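Local structure of uncharacterized protein (Bacillus thuringiensis serovar kurstaki, 4XE7) at residues 17-22 with 112-117; 23-28 with 403-408; 31-36 with 210-215; 104-109 with 124-129. The protein is an actin-like bacterial cytoskeletal protein of the ParM type, captured here without nucleotide, and probably polymerises into nucleotide-dependent filaments that segregate plasmid DNA. All coordinates share one frame; numbering follows the deposited sequence.

Interaction 1. Residues 17-22 with 112-117; sequences TGNIKA and GKTEDK
K117 reaches over the turn T17-G18-N19 that joins strands 13-17 and 21-27. This is the first β-hairpin of the actin-like fold, and its D-T-G-N sequence is consistent with the first phosphate loop of the actin/Hsp70 superfamily; no nucleotide is bound here. The backbone bond from G18 N to K21 O (3.0 Å) closes the hairpin, and G18, lacking a side chain, lets K21 O come close.

Packing falls to the lysine's methylenes. T17 and K117 slide past each other in opposite directions, with T17 CG2 3.7 Å from K117 CD. A long flexible lysine suits this place because its carbon chain can lie against the threonine methyl while the amine travels on to the turn. H126 of helix 123-140 also touches T17, N19 and K117.

The K117 CE methylene meets a carbonyl oxygen instead, 3.1 Å from T17 O.

The polar share is slight. Beyond CG the lysine is extended until chi4 of 56° bends NZ toward N19, whose amide offers a neutral acceptor. K117 NZ gives a weak hydrogen bond to N19 OD1 at 2.9 Å, while N19 ND2, a second donor, sits 3.1 Å from the same K117 NZ.

Interaction 2. Residues 23-28 with 403-408; sequences KISFLN and TSRSYL
S25 OG is gripped by two hydroxyls: S404 OG of the helix, 2.9 Å away, and S35 OG of the adjacent strand. Either serine of the S25-S404 pair could be the donor. S404 OG also bonds Y401 O, just before the helix, and chi1 of 47° puts it between its own backbone N and carbonyl carbon, turned to the strand. Serine suits both places, since each oxygen is buried yet has polar partners. R405 presses on the same S25 hydroxyl with carbon alone, R405 CG lying 3.4 Å from S25 OG; its guanidinium goes on to a salt bridge with D212.

These small residues let strand and helix come close. S25 CA and S404 CA are 5.3 Å apart, and the axes of strand 23-27 and helix 403-408 approach to 6.9 Å at a crossing angle of -40°. The arrangement is the α/β layering of the actin-like fold: S25 points toward the C-terminal helix 402-418, which packs on the sheet, while its neighbours I24 and F26 face away toward helix 123-140.

Farther along, L408 takes over the packing. Its CG is anti to the backbone N (chi1 172°), and L408 CD2 lies 3.7 Å from S25 O. The same methyl, L408 CD2, makes an apolar contact with L27 CD2 at 4.1 Å. A branched end suits L408, since its methyls spread over the backbone of S25 and F26 and reach the L27 side chain. At the other end K23 leads away from the helix segment; its NZ bonds A400 O, and K23 makes a cation-pi contact with Y401.

Interaction 3. Residues 31-36 with 210-215; sequences GNIESF and LFDIVN
N32 and N215 lie side by side, pointing the same way, with their amide planes 52° apart. N32 CG stands anti to its carbonyl carbon (chi1 -66°), and the amide ends with OD1 facing segment 210-215: N215 N donates to N32 OD1 at 2.9 Å, the donor tilted 29° from the carbonyl plane. N215 ND2 bonds instead to K30 O. Asparagine suits position 215 because it tolerates positive phi well at the turn between strands 211-214 and 217-220. G31 also has positive phi, and having no CB it can lie close against N215.

I33 and I213 make the apolar join, crossing at about a right angle, with I33 CG1 3.9 Å from I213 CB. The extended I33 chain carries CD1 to 3.4 Å from D212 OD1. D212 CG is anti to the backbone N (chi1 -167°), which brings its carboxylate toward that methyl. I213 N donates a hydrogen bond to D212 OD1 at 2.7 Å, from above the carboxylate plane, and D212 OD1 also forms a salt bridge with R405.

A water bridges the backbones, accepting from I33 N at 2.9 Å and donating to I213 O at 2.7 Å.

The contact joins the start of strand 33-45, in the large mixed sheet, to the separate hairpin 211-220; strand 21-27 supplies L27 against both isoleucines, and helix 402-418 packs I409 and L412 on I213.

Interaction 4. Residues 104-109 with 124-129; sequences QEPTVD and KLHLIP
Q104 runs from the loop toward the first turns of helix 123-140 and crosses K124 at about a right angle. Its CB begins the contact on an apolar note: Q104 CB lies 3.7 Å from L125 CD2. CG stands anti to the carbonyl carbon (chi1 -54°), and the extended chain beyond CG carries the amide on to K124. Q104 CD sits near the end of the lysine, 4.1 Å from K124 CE. At the tip the amide divides: Q104 NE2 keeps loose contact with K124 CE, whereas Q104 OE1 accepts a hydrogen bond from K124 NZ at 3.1 Å. The donor arrives at a C=O...N angle of 139°, tilted 18° from the carbonyl plane. Glutamine suits the place by combining methylenes for the leucine with a neutral acceptor for the amine. Beyond CG the lysine chain is extended until chi4, which turns NZ toward Q104 OE1.

L125 is the apolar centre of the contact. One branch, CD2, takes Q104; the other, CD1, meets the next residues, with L125 CD1 3.8 Å from P106 CA and close to E105 O as well. P106 CG then touches the imidazole, 3.9 Å from H126 CE1. The compact proline ring packs beside the histidine ring without adding a polar group.

Around this contact W91 of strand 90-93 touches both Q104 and K124, while strand 33-45 bonds the Q104 backbone through I42 and sets T40 against P106 and H126. The loop thus lies against both strand 33-45 and the start of helix 123-140.

Interactions 1 and 4 have centres about 7 Å apart and touch directly, with N19 O 3.1 Å from P106 CG and K117 O 3.3 Å from H126 CD2; the loop ahead of helix 123-140 supplies residues to both. Interactions 2 and 3, centres about 8 Å apart, meet through the neighbouring strands 21-27 and 33-45, where F26 O and E34 N are 2.7 Å apart, and through R405, which joins both. Strand 21-27 connects the pairs, its contacts 1 and 2 being centred about 19 Å apart. Interaction 1 lies at the probable phosphate-binding hairpin, whereas 2 and 3 tie the sheet to the C-terminal helix and the small hairpin.

Interaction 1. Residues 17-22 with 112-117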
loop_
_atom_site.group_PDB
_atom_site.type_symbol
_atom_site.label_atom_id
_atom_site.label_comp_id
_atom_site.label_asym_id
_atom_site.label_seq_id
_atom_site.Cartn_x
_atom_site.Cartn_y
_atom_site.Cartn_z
ATOM N N THR A 17 -4.420 1.658 -9.008
ATOM C CA THR A 17 -5.594 2.478 -8.761
ATOM C C THR A 17 -6.635 1.726 -7.929
ATOM O O THR A 17 -7.415 0.942 -8.472
ATOM C CB THR A 17 -6.234 2.922 -10.097
ATOM O OG1 THR A 17 -5.270 3.649 -10.866
ATOM C CG2 THR A 17 -7.454 3.790 -9.865
ATOM N N GLY A 18 -6.635 1.954 -6.617
ATOM C CA GLY A 18 -7.675 1.430 -5.742
ATOM C C GLY A 18 -8.773 2.444 -5.429
ATOM O O GLY A 18 -8.653 3.632 -5.738
ATOM N N ASN A 19 -9.849 1.984 -4.799
ATOM C CA ASN A 19 -10.954 2.871 -4.434
ATOM C C ASN A 19 -10.654 3.748 -3.230
ATOM O O ASN A 19 -11.252 4.804 -3.052
ATOM C CB ASN A 19 -12.211 2.055 -4.151
ATOM C CG ASN A 19 -12.817 1.477 -5.401
ATOM O OD1 ASN A 19 -13.159 2.206 -6.333
ATOM N ND2 ASN A 19 -12.942 0.156 -5.438
ATOM N N ILE A 20 -9.744 3.295 -2.383
ATOM C CA ILE A 20 -9.411 4.037 -1.178
ATOM C C ILE A 20 -8.145 4.845 -1.410
ATOM O O ILE A 20 -8.013 5.959 -0.925
ATOM C CB ILE A 20 -9.206 3.100 0.039
ATOM C CG1 ILE A 20 -10.427 2.212 0.247
ATOM C CG2 ILE A 20 -8.913 3.908 1.310
ATOM C CD1 ILE A 20 -11.693 2.991 0.502
ATOM N N LYS A 21 -7.217 4.261 -2.160
ATOM C CA LYS A 21 -5.882 4.830 -2.311
ATOM C C LYS A 21 -5.368 4.731 -3.738
ATOM O O LYS A 21 -5.677 3.795 -4.467
ATOM C CB LYS A 21 -4.882 4.130 -1.368
ATOM C CG LYS A 21 -5.103 4.376 0.113
ATOM C CD LYS A 21 -3.996 3.736 0.943
ATOM C CE LYS A 21 -4.296 3.807 2.433
ATOM N NZ LYS A 21 -3.396 2.918 3.222
ATOM N N ALA A 22 -4.594 5.725 -4.138
ATOM C CA ALA A 22 -3.795 5.620 -5.332
ATOM C C ALA A 22 -2.422 5.195 -4.850
ATOM O O ALA A 22 -1.830 5.870 -4.012
ATOM C CB ALA A 22 -3.740 6.950 -6.080
ATOM N N GLY A 112 -24.328 -1.913 -1.703
ATOM C CA GLY A 112 -22.886 -1.897 -1.524
ATOM C C GLY A 112 -22.021 -2.624 -2.539
ATOM O O GLY A 112 -21.030 -3.252 -2.168
ATOM N N LYS A 113 -22.371 -2.525 -3.817
ATOM C CA LYS A 113 -21.546 -3.109 -4.872
ATOM C C LYS A 113 -20.835 -2.013 -5.661
ATOM O O LYS A 113 -21.472 -1.237 -6.375
ATOM C CB LYS A 113 -22.394 -3.986 -5.789
ATOM C CG LYS A 113 -23.078 -5.131 -5.051
ATOM C CD LYS A 113 -22.458 -6.478 -5.397
ATOM C CE LYS A 113 -22.555 -6.768 -6.885
ATOM N NZ LYS A 113 -23.974 -6.820 -7.338
ATOM N N THR A 114 -19.512 -1.963 -5.499
ATOM C CA THR A 114 -18.648 -0.866 -5.960
ATOM C C THR A 114 -18.907 -0.344 -7.379
ATOM O O THR A 114 -19.359 -1.080 -8.255
ATOM C CB THR A 114 -17.171 -1.288 -5.876
ATOM O OG1 THR A 114 -17.000 -2.538 -6.554
ATOM C CG2 THR A 114 -16.738 -1.443 -4.423
ATOM N N GLU A 115 -18.594 0.932 -7.596
ATOM C CA GLU A 115 -18.886 1.597 -8.866
ATOM C C GLU A 115 -17.765 1.455 -9.888
ATOM O O GLU A 115 -16.695 0.926 -9.591
ATOM C CB GLU A 115 -19.166 3.087 -8.642
ATOM C CG GLU A 115 -20.539 3.404 -8.077
ATOM C CD GLU A 115 -20.806 4.895 -8.023
ATOM O OE1 GLU A 115 -21.957 5.296 -7.746
ATOM O OE2 GLU A 115 -19.855 5.670 -8.253
ATOM N N ASP A 116 -18.032 1.950 -11.094
ATOM C CA ASP A 116 -17.069 1.958 -12.188
ATOM C C ASP A 116 -16.091 3.125 -12.043
ATOM O O ASP A 116 -16.503 4.279 -12.079
ATOM C CB ASP A 116 -17.804 2.048 -13.524
ATOM C CG ASP A 116 -16.889 1.842 -14.709
ATOM O OD1 ASP A 116 -15.853 1.165 -14.544
ATOM O OD2 ASP A 116 -17.206 2.355 -15.804
ATOM N N LYS A 117 -14.805 2.824 -11.887
ATOM C CA LYS A 117 -13.796 3.855 -11.607
ATOM C C LYS A 117 -13.700 4.924 -12.692
ATOM O O LYS A 117 -13.542 6.108 -12.399
ATOM C CB LYS A 117 -12.418 3.222 -11.430
ATOM C CG LYS A 117 -12.177 2.625 -10.070
ATOM C CD LYS A 117 -10.768 2.084 -9.984
ATOM C CE LYS A 117 -10.455 1.610 -8.581
ATOM N NZ LYS A 117 -11.443 0.608 -8.118
#

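Interaction 2. Residues 23-28 with 403-408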
loop_
_atom_site.group_PDB
_atom_site.type_symbol
_atom_site.label_atom_id
_atom_site.label_comp_id
_atom_site.label_asym_id
_atom_site.label_seq_id
_atom_site.Cartn_x
_atom_site.Cartn_y
_atom_site.Cartn_z
ATOM N N LYS A 23 -1.919 4.071 -5.326
ATOM C CA LYS A 23 -0.575 3.671 -4.916
ATOM C C LYS A 23 0.355 3.694 -6.109
ATOM O O LYS A 23 -0.064 3.430 -7.226
ATOM C CB LYS A 23 -0.575 2.288 -4.262
ATOM C CG LYS A 23 -1.331 2.249 -2.961
ATOM C CD LYS A 23 -1.379 0.850 -2.395
ATOM C CE LYS A 23 -1.638 0.879 -0.884
ATOM N NZ LYS A 23 -1.608 -0.477 -0.282
ATOM N N ILE A 24 1.613 4.044 -5.863
ATOM C CA ILE A 24 2.633 4.000 -6.900
ATOM C C ILE A 24 3.879 3.309 -6.370
ATOM O O ILE A 24 4.240 3.465 -5.201
ATOM C CB ILE A 24 2.998 5.418 -7.400
ATOM C CG1 ILE A 24 4.033 5.371 -8.522
ATOM C CG2 ILE A 24 3.558 6.273 -6.265
ATOM C CD1 ILE A 24 4.393 6.808 -9.074
ATOM N N SER A 25 4.523 2.532 -7.230
ATOM C CA SER A 25 5.878 2.074 -6.990
ATOM C C SER A 25 6.740 2.495 -8.180
ATOM O O SER A 25 6.358 2.266 -9.323
ATOM C CB SER A 25 5.923 0.555 -6.794
ATOM O OG SER A 25 5.364 0.187 -5.545
ATOM N N PHE A 26 7.886 3.120 -7.937
ATOM C CA PHE A 26 8.720 3.527 -9.069
ATOM C C PHE A 26 10.188 3.321 -8.763
ATOM O O PHE A 26 10.567 3.069 -7.619
ATOM C CB PHE A 26 8.462 4.994 -9.446
ATOM C CG PHE A 26 8.860 5.979 -8.379
ATOM C CD1 PHE A 26 10.050 6.687 -8.470
ATOM C CD2 PHE A 26 8.043 6.193 -7.280
ATOM C CE1 PHE A 26 10.425 7.606 -7.483
ATOM C CE2 PHE A 26 8.416 7.105 -6.285
ATOM C CZ PHE A 26 9.602 7.808 -6.395
ATOM N N LEU A 27 11.023 3.416 -9.788
ATOM C CA LEU A 27 12.458 3.319 -9.565
ATOM C C LEU A 27 13.025 4.716 -9.363
ATOM O O LEU A 27 12.837 5.609 -10.190
ATOM C CB LEU A 27 13.145 2.600 -10.721
ATOM C CG LEU A 27 12.725 1.128 -10.837
ATOM C CD1 LEU A 27 13.385 0.453 -12.042
ATOM C CD2 LEU A 27 13.070 0.369 -9.531
ATOM N N ASN A 28 13.692 4.919 -8.231
ATOM C CA ASN A 28 14.192 6.243 -7.926
ATOM C C ASN A 28 15.580 6.397 -8.541
ATOM O O ASN A 28 15.973 5.603 -9.405
ATOM C CB ASN A 28 14.188 6.498 -6.412
ATOM C CG ASN A 28 15.052 5.503 -5.632
ATOM O OD1 ASN A 28 15.946 4.856 -6.185
ATOM N ND2 ASN A 28 14.790 5.398 -4.327
ATOM N N THR A 403 0.984 -5.008 -5.421
ATOM C CA THR A 403 0.312 -4.777 -6.696
ATOM C C THR A 403 1.079 -3.760 -7.547
ATOM O O THR A 403 1.364 -4.020 -8.716
ATOM C CB THR A 403 -1.118 -4.291 -6.491
ATOM O OG1 THR A 403 -1.843 -5.273 -5.741
ATOM C CG2 THR A 403 -1.805 -4.045 -7.837
ATOM N N SER A 404 1.406 -2.605 -6.971
ATOM C CA SER A 404 2.162 -1.602 -7.721
ATOM C C SER A 404 3.575 -2.076 -8.053
ATOM O O SER A 404 4.083 -1.783 -9.136
ATOM C CB SER A 404 2.224 -0.264 -6.971
ATOM O OG SER A 404 2.561 -0.425 -5.608
ATOM N N ARG A 405 4.217 -2.793 -7.129
ATOM C CA ARG A 405 5.530 -3.359 -7.410
ATOM C C ARG A 405 5.468 -4.376 -8.543
ATOM O O ARG A 405 6.385 -4.435 -9.368
ATOM C CB ARG A 405 6.136 -4.015 -6.159
ATOM C CG ARG A 405 6.535 -3.013 -5.094
ATOM C CD ARG A 405 6.765 -3.679 -3.746
ATOM N NE ARG A 405 7.924 -4.545 -3.785
ATOM C CZ ARG A 405 9.152 -4.175 -3.441
ATOM N NH1 ARG A 405 9.393 -2.950 -3.020
ATOM N NH2 ARG A 405 10.144 -5.040 -3.521
ATOM N N SER A 406 4.400 -5.175 -8.587
ATOM C CA SER A 406 4.229 -6.145 -9.679
ATOM C C SER A 406 4.114 -5.437 -11.024
ATOM O O SER A 406 4.769 -5.817 -11.992
ATOM C CB SER A 406 2.989 -7.018 -9.456
ATOM O OG SER A 406 3.109 -7.792 -8.274
ATOM N N TYR A 407 3.255 -4.430 -11.083
ATOM C CA TYR A 407 3.152 -3.614 -12.283
ATOM C C TYR A 407 4.528 -3.044 -12.645
ATOM O O TYR A 407 4.951 -3.123 -13.793
ATOM C CB TYR A 407 2.124 -2.490 -12.094
ATOM C CG TYR A 407 0.701 -2.972 -11.818
ATOM C CD1 TYR A 407 0.344 -4.299 -12.044
ATOM C CD2 TYR A 407 -0.273 -2.106 -11.320
ATOM C CE1 TYR A 407 -0.936 -4.751 -11.802
ATOM C CE2 TYR A 407 -1.584 -2.556 -11.072
ATOM C CZ TYR A 407 -1.897 -3.882 -11.323
ATOM O OH TYR A 407 -3.163 -4.375 -11.090
ATOM N N LEU A 408 5.237 -2.485 -11.659
ATOM C CA LEU A 408 6.544 -1.877 -11.925
ATOM C C LEU A 408 7.515 -2.895 -12.551
ATOM O O LEU A 408 8.157 -2.612 -13.564
ATOM C CB LEU A 408 7.145 -1.289 -10.636
ATOM C CG LEU A 408 8.596 -0.781 -10.688
ATOM C CD1 LEU A 408 8.802 0.283 -11.774
ATOM C CD2 LEU A 408 9.047 -0.243 -9.328
#

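Interaction 3. Residues 31-36 with 210-215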
loop_
_atom_site.group_PDB
_atom_site.type_symbol
_atom_site.label_atom_id
_atom_site.label_comp_id
_atom_site.label_asym_id
_atom_site.label_seq_id
_atom_site.Cartn_x
_atom_site.Cartn_y
_atom_site.Cartn_z
ATOM N N GLY A 31 17.990 3.580 -8.396
ATOM C CA GLY A 31 17.464 2.380 -9.041
ATOM C C GLY A 31 16.751 1.431 -8.091
ATOM O O GLY A 31 16.563 0.247 -8.410
ATOM N N ASN A 32 16.371 1.934 -6.915
ATOM C CA ASN A 32 15.589 1.145 -5.966
ATOM C C ASN A 32 14.103 1.423 -6.123
ATOM O O ASN A 32 13.713 2.476 -6.653
ATOM C CB ASN A 32 16.008 1.433 -4.523
ATOM C CG ASN A 32 17.424 0.986 -4.228
ATOM O OD1 ASN A 32 17.889 -0.032 -4.749
ATOM N ND2 ASN A 32 18.116 1.740 -3.377
ATOM N N ILE A 33 13.279 0.487 -5.653
ATOM C CA ILE A 33 11.828 0.667 -5.689
ATOM C C ILE A 33 11.404 1.600 -4.571
ATOM O O ILE A 33 11.700 1.340 -3.416
ATOM C CB ILE A 33 11.074 -0.680 -5.555
ATOM C CG1 ILE A 33 11.505 -1.615 -6.687
ATOM C CG2 ILE A 33 9.538 -0.452 -5.570
ATOM C CD1 ILE A 33 10.886 -2.981 -6.641
ATOM N N GLU A 34 10.725 2.686 -4.930
ATOM C CA GLU A 34 10.194 3.651 -3.972
ATOM C C GLU A 34 8.663 3.706 -4.100
ATOM O O GLU A 34 8.130 3.734 -5.206
ATOM C CB GLU A 34 10.828 5.028 -4.217
ATOM C CG GLU A 34 10.546 6.059 -3.155
ATOM C CD GLU A 34 11.540 7.217 -3.189
ATOM O OE1 GLU A 34 12.749 6.956 -3.351
ATOM O OE2 GLU A 34 11.112 8.386 -3.083
ATOM N N SER A 35 7.958 3.698 -2.976
ATOM C CA SER A 35 6.495 3.634 -2.996
ATOM C C SER A 35 5.850 4.603 -2.030
ATOM O O SER A 35 6.381 4.865 -0.932
ATOM C CB SER A 35 6.003 2.227 -2.656
ATOM O OG SER A 35 6.477 1.284 -3.593
ATOM N N PHE A 36 4.701 5.131 -2.449
ATOM C CA PHE A 36 3.813 5.858 -1.546
ATOM C C PHE A 36 2.363 5.719 -2.009
ATOM O O PHE A 36 2.081 5.208 -3.104
ATOM C CB PHE A 36 4.213 7.331 -1.436
ATOM C CG PHE A 36 4.181 8.084 -2.743
ATOM C CD1 PHE A 36 5.328 8.201 -3.518
ATOM C CD2 PHE A 36 3.007 8.688 -3.187
ATOM C CE1 PHE A 36 5.306 8.898 -4.718
ATOM C CE2 PHE A 36 2.978 9.408 -4.383
ATOM C CZ PHE A 36 4.132 9.493 -5.154
ATOM N N LEU A 210 8.125 -12.952 -6.139
ATOM C CA LEU A 210 9.261 -13.629 -6.766
ATOM C C LEU A 210 10.448 -12.717 -7.054
ATOM O O LEU A 210 11.587 -13.167 -7.009
ATOM C CB LEU A 210 8.832 -14.281 -8.079
ATOM C CG LEU A 210 7.867 -15.465 -8.046
ATOM C CD1 LEU A 210 7.452 -15.761 -9.473
ATOM C CD2 LEU A 210 8.529 -16.674 -7.423
ATOM N N PHE A 211 10.190 -11.449 -7.382
ATOM C CA PHE A 211 11.279 -10.569 -7.818
ATOM C C PHE A 211 11.331 -9.250 -7.061
ATOM O O PHE A 211 10.317 -8.767 -6.541
ATOM C CB PHE A 211 11.163 -10.310 -9.325
ATOM C CG PHE A 211 11.256 -11.564 -10.155
ATOM C CD1 PHE A 211 12.489 -12.096 -10.495
ATOM C CD2 PHE A 211 10.116 -12.221 -10.578
ATOM C CE1 PHE A 211 12.582 -13.258 -11.253
ATOM C CE2 PHE A 211 10.205 -13.389 -11.340
ATOM C CZ PHE A 211 11.438 -13.904 -11.672
ATOM N N ASP A 212 12.529 -8.683 -6.987
ATOM C CA ASP A 212 12.736 -7.344 -6.432
ATOM C C ASP A 212 13.622 -6.578 -7.432
ATOM O O ASP A 212 14.208 -7.190 -8.329
ATOM C CB ASP A 212 13.377 -7.435 -5.034
ATOM C CG ASP A 212 13.344 -6.117 -4.261
ATOM O OD1 ASP A 212 12.741 -5.136 -4.735
ATOM O OD2 ASP A 212 13.915 -6.075 -3.142
ATOM N N ILE A 213 13.688 -5.253 -7.313
ATOM C CA ILE A 213 14.611 -4.466 -8.128
ATOM C C ILE A 213 15.522 -3.685 -7.187
ATOM O O ILE A 213 15.058 -2.852 -6.410
ATOM C CB ILE A 213 13.884 -3.493 -9.077
ATOM C CG1 ILE A 213 12.815 -4.218 -9.903
ATOM C CG2 ILE A 213 14.888 -2.762 -9.983
ATOM C CD1 ILE A 213 11.972 -3.258 -10.782
ATOM N N VAL A 214 16.814 -3.976 -7.232
ATOM C CA VAL A 214 17.756 -3.333 -6.315
ATOM C C VAL A 214 18.899 -2.696 -7.100
ATOM O O VAL A 214 19.660 -3.382 -7.775
ATOM C CB VAL A 214 18.303 -4.349 -5.264
ATOM C CG1 VAL A 214 19.272 -3.676 -4.261
ATOM C CG2 VAL A 214 17.139 -5.004 -4.517
ATOM N N ASN A 215 19.003 -1.375 -7.006
ATOM C CA ASN A 215 20.036 -0.623 -7.712
ATOM C C ASN A 215 20.040 -0.974 -9.194
ATOM O O ASN A 215 21.072 -1.335 -9.742
ATOM C CB ASN A 215 21.429 -0.871 -7.097
ATOM C CG ASN A 215 21.537 -0.360 -5.660
ATOM O OD1 ASN A 215 21.927 -1.092 -4.764
ATOM N ND2 ASN A 215 21.176 0.898 -5.445
HETATM O O HOH W 1 14.554 -1.598 -4.125
#

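Interaction 4. Residues 104-109 with 124-129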
loop_
_atom_site.group_PDB
_atom_site.type_symbol
_atom_site.label_atom_id
_atom_site.label_comp_id
_atom_site.label_asym_id
_atom_site.label_seq_id
_atom_site.Cartn_x
_atom_site.Cartn_y
_atom_site.Cartn_z
ATOM N N GLN A 104 -14.595 15.236 -2.332
ATOM C CA GLN A 104 -15.255 14.219 -3.138
ATOM C C GLN A 104 -14.519 12.895 -2.993
ATOM O O GLN A 104 -13.292 12.843 -3.103
ATOM C CB GLN A 104 -15.319 14.661 -4.600
ATOM C CG GLN A 104 -15.955 16.043 -4.775
ATOM C CD GLN A 104 -16.080 16.461 -6.237
ATOM O OE1 GLN A 104 -16.434 15.658 -7.094
ATOM N NE2 GLN A 104 -15.781 17.720 -6.520
ATOM N N GLU A 105 -15.273 11.832 -2.720
ATOM C CA GLU A 105 -14.715 10.496 -2.511
ATOM C C GLU A 105 -15.481 9.456 -3.334
ATOM O O GLU A 105 -16.609 9.709 -3.770
ATOM C CB GLU A 105 -14.740 10.133 -1.013
ATOM C CG GLU A 105 -13.788 10.986 -0.171
ATOM C CD GLU A 105 -13.969 10.815 1.338
ATOM O OE1 GLU A 105 -14.792 11.544 1.938
ATOM O OE2 GLU A 105 -13.270 9.964 1.926
ATOM N N PRO A 106 -14.872 8.280 -3.564
ATOM C CA PRO A 106 -15.643 7.258 -4.275
ATOM C C PRO A 106 -16.824 6.768 -3.435
ATOM O O PRO A 106 -16.690 6.598 -2.227
ATOM C CB PRO A 106 -14.619 6.138 -4.501
ATOM C CG PRO A 106 -13.270 6.806 -4.346
ATOM C CD PRO A 106 -13.494 7.833 -3.288
ATOM N N THR A 107 -17.974 6.570 -4.069
ATOM C CA THR A 107 -19.120 5.989 -3.383
ATOM C C THR A 107 -19.560 4.697 -4.067
ATOM O O THR A 107 -18.934 4.238 -5.026
ATOM C CB THR A 107 -20.311 6.967 -3.316
ATOM O OG1 THR A 107 -20.689 7.368 -4.639
ATOM C CG2 THR A 107 -19.944 8.202 -2.490
ATOM N N VAL A 108 -20.637 4.110 -3.552
ATOM C CA VAL A 108 -21.078 2.780 -3.963
ATOM C C VAL A 108 -22.613 2.645 -3.960
ATOM O O VAL A 108 -23.230 2.611 -2.890
ATOM C CB VAL A 108 -20.473 1.692 -3.034
ATOM C CG1 VAL A 108 -20.960 0.356 -3.446
ATOM C CG2 VAL A 108 -18.942 1.713 -3.059
ATOM N N ASP A 109 -23.225 2.578 -5.146
ATOM C CA ASP A 109 -24.693 2.577 -5.268
ATOM C C ASP A 109 -25.288 1.362 -6.017
ATOM O O ASP A 109 -24.616 0.750 -6.849
ATOM C CB ASP A 109 -25.158 3.893 -5.922
ATOM C CG ASP A 109 -24.787 5.124 -5.093
ATOM O OD1 ASP A 109 -24.343 4.934 -3.939
ATOM O OD2 ASP A 109 -25.007 6.273 -5.553
ATOM N N LYS A 124 -12.650 11.531 -12.751
ATOM C CA LYS A 124 -11.782 12.547 -12.182
ATOM C C LYS A 124 -11.350 12.179 -10.752
ATOM O O LYS A 124 -10.234 12.510 -10.350
ATOM C CB LYS A 124 -12.439 13.930 -12.224
ATOM C CG LYS A 124 -13.360 14.289 -11.073
ATOM C CD LYS A 124 -13.916 15.713 -11.279
ATOM C CE LYS A 124 -14.898 16.093 -10.183
ATOM N NZ LYS A 124 -16.072 15.178 -10.117
ATOM N N LEU A 125 -12.194 11.467 -10.003
ATOM C CA LEU A 125 -11.812 10.999 -8.662
ATOM C C LEU A 125 -10.517 10.182 -8.678
ATOM O O LEU A 125 -9.739 10.216 -7.722
ATOM C CB LEU A 125 -12.908 10.128 -8.036
ATOM C CG LEU A 125 -14.308 10.694 -7.822
ATOM C CD1 LEU A 125 -15.246 9.607 -7.280
ATOM C CD2 LEU A 125 -14.256 11.898 -6.882
ATOM N N HIS A 126 -10.311 9.427 -9.752
ATOM C CA HIS A 126 -9.202 8.486 -9.816
ATOM C C HIS A 126 -8.059 8.996 -10.674
ATOM O O HIS A 126 -6.908 8.688 -10.398
ATOM C CB HIS A 126 -9.711 7.122 -10.314
ATOM C CG HIS A 126 -10.724 6.512 -9.393
ATOM N ND1 HIS A 126 -10.370 5.870 -8.224
ATOM C CD2 HIS A 126 -12.075 6.509 -9.429
ATOM C CE1 HIS A 126 -11.462 5.476 -7.596
ATOM N NE2 HIS A 126 -12.511 5.854 -8.300
ATOM N N LEU A 127 -8.363 9.796 -11.698
ATOM C CA LEU A 127 -7.297 10.350 -12.536
ATOM C C LEU A 127 -6.462 11.402 -11.809
ATOM O O LEU A 127 -5.222 11.427 -11.928
ATOM C CB LEU A 127 -7.867 10.960 -13.812
ATOM C CG LEU A 127 -8.436 9.950 -14.809
ATOM C CD1 LEU A 127 -9.152 10.676 -15.942
ATOM C CD2 LEU A 127 -7.341 9.038 -15.344
ATOM N N ILE A 128 -7.124 12.266 -11.051
ATOM C CA ILE A 128 -6.405 13.345 -10.380
ATOM C C ILE A 128 -5.358 12.790 -9.388
ATOM O O ILE A 128 -4.202 13.200 -9.436
ATOM C CB ILE A 128 -7.379 14.326 -9.714
ATOM C CG1 ILE A 128 -8.059 15.174 -10.810
ATOM C CG2 ILE A 128 -6.638 15.212 -8.715
ATOM C CD1 ILE A 128 -9.199 16.080 -10.349
ATOM N N PRO A 129 -5.731 11.826 -8.525
ATOM C CA PRO A 129 -4.677 11.256 -7.680
ATOM C C PRO A 129 -3.628 10.464 -8.457
ATOM O O PRO A 129 -2.461 10.478 -8.065
ATOM C CB PRO A 129 -5.448 10.340 -6.727
ATOM C CG PRO A 129 -6.822 10.974 -6.670
ATOM C CD PRO A 129 -7.066 11.397 -8.081
#